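Local coordinates for protein short chain alcohol dehydrogenase-related dehydrogenase (Sinorhizobium meliloti, PDB 3TPC) that probably works as an oxidoreductase of the short-chain dehydrogenase/reductase family, its exact substrate and reaction not being established, at residues R25-Q29 with E30-V34; L175-A178 with R179-R183. One frame throughout, in Å; residues are numbered along the deposited sequence.

Each contact is local, formed within one short run of the chain, and both lie about 16 to 17 Å from the centre of the Rossmann-type fold, their own centres about 26 Å apart and their nearest atoms about 18 Å. Contact 1 ends helix 18-29 and turns the chain into strand 33-38; it is partly buried, with an apolar inner side and solvent-facing residues at the turn, and no other subunit reaches it. Contact 2 takes in the C-terminal part of helix 161-181 and is more deeply buried, between strand 186-193 and two other subunits of the tetramer. Contact 1 joins its elements through helix-ending backbone bonds, contact 2 through regular helical bonds plus charged side chains directed to a neighbour.

Contact 1: residues R25-Q29 with E30-V34; sequences RMLAQ and EGATV
A helix-ending turn joins Leu27 and Ala28 to Gly31 and Ala32, at the point where the beta-alpha-beta unit of strand 9-12, helix 18-29 and strand 33-38 passes from its helix into its second strand. The backbone identifies a Schellman motif. Ala32 N donates to Leu27 O at 3.0 Å, fairly straight at 162° and tilted from the carbonyl plane, while Gly31 N reaches Ala28 O at 3.1 Å from above that carbonyl's plane. Gly31 is the C-prime residue; its positive phi of 82° turns the chain back, a conformation that glycine adopts easily. Glu30 N adds weak bonds to Met26 O and Leu27 O.

On the side facing strand 9-12 the contact is apolar. The methyl of Ala32 lies 4.0 Å from Leu27 CB, and the side chains of Leu27 and Val34 meet at about a right angle. Val34 CG2 is anti to its own carbonyl carbon, with CG1 anti to the backbone N (chi1 176°), an arrangement that presents CG2 to the helix. Leu27 and Val34 also pack on Val12 of strand 9-12, which places this side against the sheet. Where Met26 packs on Ala229 and Lys233 of helix 225-237, Glu30 bends at CB-CG, and its CG lies 4.1 Å from SE of selenomethionine Met26. The tightest apolar approach is Val34 CG2 to Leu27 CB, at 3.5 Å.

Contact 2: residues L175-A178 with R179-R183; sequences LPAA and RELAR
Leu175 lies against Arg179 one turn further along helix 161-181, a long helix of the Rossmann-type fold, and an i to i+4 ladder of backbone bonds ties the two segments together. Leu175 O accepts Arg179 N at 3.0 Å. With its CG anti to the backbone N (chi1 -173°), Leu175 brings its branched end against the arginine, the two side chains crossing at a slant: CG is 3.9 Å from Arg179 CD, and CD2 sits 4.0 Å above the guanidinium plane, offset toward the rim of that face. The arginine runs extended from CG to NE, which sets its guanidinium beside Leu175 CD2 and within reach of a second subunit, where NH1 is hydrogen-bonded to Gly156 O and NH2 to Met254 O. With an alanine here, those two carbonyls of the neighbouring subunit would probably lose their donors and Leu175 would lack the aliphatic chain beside it.

Pro176, whose ring nitrogen has no hydrogen to give the preceding turn, still offers its carbonyl onward, and Glu180 N binds Pro176 O at 163°. The Glu180 side chain is extended and leads away to the second subunit, where OE1 accepts Ile97 N and OE2 accepts Leu98 N; the two backbone donors would tend to stabilise a charged carboxylate.

The straightest rung belongs to Ala177: Leu181 N meets Ala177 O at 2.8 Å and 169°, nearly in line with the carbonyl bond, while Leu181 CB rests 3.3 Å from the same Ala177 O. Ala177 packs on Ile97 of the second subunit, and both it and Ala178 touch Val188 of strand 186-193. Ala178 also meets Ala251 of a third subunit; its O receives a weak bond from Ala182 N, and Ala182 CB lies 3.2 Å from that same Ala178 O.

Contact 1: residues R25-Q29 with E30-V34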
loop_
_atom_site.group_PDB
_atom_site.type_symbol
_atom_site.label_atom_id
_atom_site.label_comp_id
_atom_site.label_asym_id
_atom_site.label_seq_id
_atom_site.Cartn_x
_atom_site.Cartn_y
_atom_site.Cartn_z
ATOM N N ARG D 25 -0.488 13.692 28.888
ATOM C CA ARG D 25 0.097 13.086 30.052
ATOM C C ARG D 25 1.564 12.693 29.865
ATOM O O ARG D 25 2.406 13.134 30.677
ATOM C CB ARG D 25 -0.715 11.895 30.499
ATOM C CG ARG D 25 -1.290 12.080 31.849
ATOM C CD ARG D 25 -1.921 10.774 32.337
ATOM N NE ARG D 25 -3.235 10.603 31.706
ATOM C CZ ARG D 25 -3.509 9.746 30.715
ATOM N NH1 ARG D 25 -2.562 8.931 30.226
ATOM N NH2 ARG D 25 -4.748 9.712 30.221
HETATM N N MSE D 26 1.876 11.899 28.823
HETATM C CA MSE D 26 3.276 11.482 28.594
HETATM C C MSE D 26 4.217 12.631 28.339
HETATM O O MSE D 26 5.335 12.590 28.804
HETATM C CB MSE D 26 3.460 10.284 27.627
HETATM C CG MSE D 26 3.737 10.604 26.226
HETATM SE SE MSE D 26 5.455 11.363 25.810
HETATM C CE MSE D 26 4.831 12.165 24.176
ATOM N N LEU D 27 3.758 13.687 27.701
ATOM C CA LEU D 27 4.611 14.849 27.538
ATOM C C LEU D 27 4.862 15.565 28.871
ATOM O O LEU D 27 5.990 15.926 29.157
ATOM C CB LEU D 27 4.088 15.807 26.443
ATOM C CG LEU D 27 4.109 15.236 25.001
ATOM C CD1 LEU D 27 3.227 15.993 24.054
ATOM C CD2 LEU D 27 5.510 15.152 24.411
ATOM N N ALA D 28 3.820 15.734 29.692
ATOM C CA ALA D 28 3.981 16.356 31.031
ATOM C C ALA D 28 4.985 15.633 31.914
ATOM O O ALA D 28 5.854 16.269 32.501
ATOM C CB ALA D 28 2.636 16.494 31.745
ATOM N N GLN D 29 4.849 14.307 31.993
ATOM C CA GLN D 29 5.816 13.424 32.621
ATOM C C GLN D 29 7.237 13.449 32.030
ATOM O O GLN D 29 8.171 13.088 32.723
ATOM C CB GLN D 29 5.316 11.979 32.549
ATOM C CG GLN D 29 4.096 11.615 33.406
ATOM C CD GLN D 29 3.414 10.306 32.927
ATOM O OE1 GLN D 29 3.959 9.569 32.076
ATOM N NE2 GLN D 29 2.213 10.032 33.450
ATOM N N GLU D 30 7.418 13.808 30.755
ATOM C CA GLU D 30 8.796 13.941 30.202
ATOM C C GLU D 30 9.300 15.368 30.287
ATOM O O GLU D 30 10.315 15.711 29.701
ATOM C CB GLU D 30 8.906 13.471 28.742
ATOM C CG GLU D 30 8.537 12.009 28.489
ATOM C CD GLU D 30 9.580 11.010 28.975
ATOM O OE1 GLU D 30 10.765 11.346 28.988
ATOM O OE2 GLU D 30 9.215 9.872 29.332
ATOM N N GLY D 31 8.552 16.208 30.980
ATOM C CA GLY D 31 8.978 17.568 31.295
ATOM C C GLY D 31 8.771 18.601 30.224
ATOM O O GLY D 31 9.416 19.663 30.245
ATOM N N ALA D 32 7.868 18.302 29.292
ATOM C CA ALA D 32 7.525 19.218 28.197
ATOM C C ALA D 32 6.439 20.237 28.574
ATOM O O ALA D 32 5.522 19.951 29.327
ATOM C CB ALA D 32 7.090 18.392 26.915
ATOM N N THR D 33 6.527 21.417 27.999
ATOM C CA THR D 33 5.446 22.378 28.093
ATOM C C THR D 33 4.316 21.985 27.109
ATOM O O THR D 33 4.555 21.783 25.917
ATOM C CB THR D 33 6.003 23.784 27.771
ATOM O OG1 THR D 33 6.972 24.133 28.760
ATOM C CG2 THR D 33 4.930 24.814 27.748
ATOM N N VAL D 34 3.084 21.887 27.586
ATOM C CA VAL D 34 2.014 21.398 26.713
ATOM C C VAL D 34 0.835 22.381 26.593
ATOM O O VAL D 34 0.299 22.840 27.586
ATOM C CB VAL D 34 1.563 19.954 27.116
ATOM C CG1 VAL D 34 0.385 19.470 26.277
ATOM C CG2 VAL D 34 2.711 18.966 26.972
#

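Contact 2: residues L175-A178 with R179-R183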
loop_
_atom_site.group_PDB
_atom_site.type_symbol
_atom_site.label_atom_id
_atom_site.label_comp_id
_atom_site.label_asym_id
_atom_site.label_seq_id
_atom_site.Cartn_x
_atom_site.Cartn_y
_atom_site.Cartn_z
ATOM N N LEU D 175 3.140 12.252 3.439
ATOM C CA LEU D 175 4.258 12.374 2.516
ATOM C C LEU D 175 4.392 13.748 1.784
ATOM O O LEU D 175 5.455 14.317 1.792
ATOM C CB LEU D 175 4.229 11.210 1.552
ATOM C CG LEU D 175 5.432 11.106 0.641
ATOM C CD1 LEU D 175 6.702 10.772 1.454
ATOM C CD2 LEU D 175 5.119 10.073 -0.443
ATOM N N PRO D 176 3.320 14.313 1.203
ATOM C CA PRO D 176 3.567 15.627 0.624
ATOM C C PRO D 176 3.957 16.703 1.630
ATOM O O PRO D 176 4.721 17.603 1.300
ATOM C CB PRO D 176 2.187 15.978 -0.014
ATOM C CG PRO D 176 1.262 14.969 0.470
ATOM C CD PRO D 176 2.090 13.758 0.631
ATOM N N ALA D 177 3.413 16.600 2.847
ATOM C CA ALA D 177 3.761 17.499 3.933
ATOM C C ALA D 177 5.213 17.312 4.389
ATOM O O ALA D 177 5.933 18.295 4.442
ATOM C CB ALA D 177 2.794 17.374 5.054
ATOM N N ALA D 178 5.676 16.074 4.661
ATOM C CA ALA D 178 7.089 15.838 5.021
ATOM C C ALA D 178 8.048 16.308 3.919
ATOM O O ALA D 178 9.164 16.758 4.202
ATOM C CB ALA D 178 7.320 14.321 5.289
ATOM N N ARG D 179 7.615 16.155 2.658
ATOM C CA ARG D 179 8.395 16.536 1.507
ATOM C C ARG D 179 8.533 18.032 1.409
ATOM O O ARG D 179 9.658 18.544 1.171
ATOM C CB ARG D 179 7.813 15.981 0.214
ATOM C CG ARG D 179 8.252 14.564 -0.061
ATOM C CD ARG D 179 7.399 13.995 -1.146
ATOM N NE ARG D 179 8.082 12.942 -1.886
ATOM C CZ ARG D 179 7.593 12.302 -2.953
ATOM N NH1 ARG D 179 6.369 12.565 -3.448
ATOM N NH2 ARG D 179 8.358 11.391 -3.546
ATOM N N GLU D 180 7.427 18.750 1.579
ATOM C CA GLU D 180 7.554 20.212 1.625
ATOM C C GLU D 180 8.310 20.677 2.875
ATOM O O GLU D 180 9.303 21.429 2.792
ATOM C CB GLU D 180 6.230 20.924 1.593
ATOM C CG GLU D 180 6.482 22.428 1.504
ATOM C CD GLU D 180 5.223 23.273 1.648
ATOM O OE1 GLU D 180 4.147 22.758 1.214
ATOM O OE2 GLU D 180 5.324 24.451 2.159
ATOM N N LEU D 181 7.858 20.221 4.033
ATOM C CA LEU D 181 8.377 20.783 5.245
ATOM C C LEU D 181 9.829 20.340 5.579
ATOM O O LEU D 181 10.464 20.901 6.458
ATOM C CB LEU D 181 7.365 20.527 6.364
ATOM C CG LEU D 181 6.196 21.517 6.616
ATOM C CD1 LEU D 181 5.988 22.696 5.621
ATOM C CD2 LEU D 181 4.899 20.791 6.915
ATOM N N ALA D 182 10.346 19.338 4.881
ATOM C CA ALA D 182 11.760 18.911 5.044
ATOM C C ALA D 182 12.730 20.096 4.964
ATOM O O ALA D 182 13.700 20.168 5.669
ATOM C CB ALA D 182 12.145 17.879 3.972
ATOM N N ARG D 183 12.426 21.008 4.063
ATOM C CA ARG D 183 13.157 22.208 3.844
ATOM C C ARG D 183 13.483 22.946 5.122
ATOM O O ARG D 183 14.498 23.614 5.199
ATOM C CB ARG D 183 12.297 23.116 2.978
ATOM C CG ARG D 183 13.069 23.746 1.857
ATOM C CD ARG D 183 13.634 25.080 2.293
ATOM N NE ARG D 183 12.634 26.141 2.179
ATOM C CZ ARG D 183 12.363 26.805 1.061
ATOM N NH1 ARG D 183 13.000 26.496 -0.071
ATOM N NH2 ARG D 183 11.436 27.764 1.071
#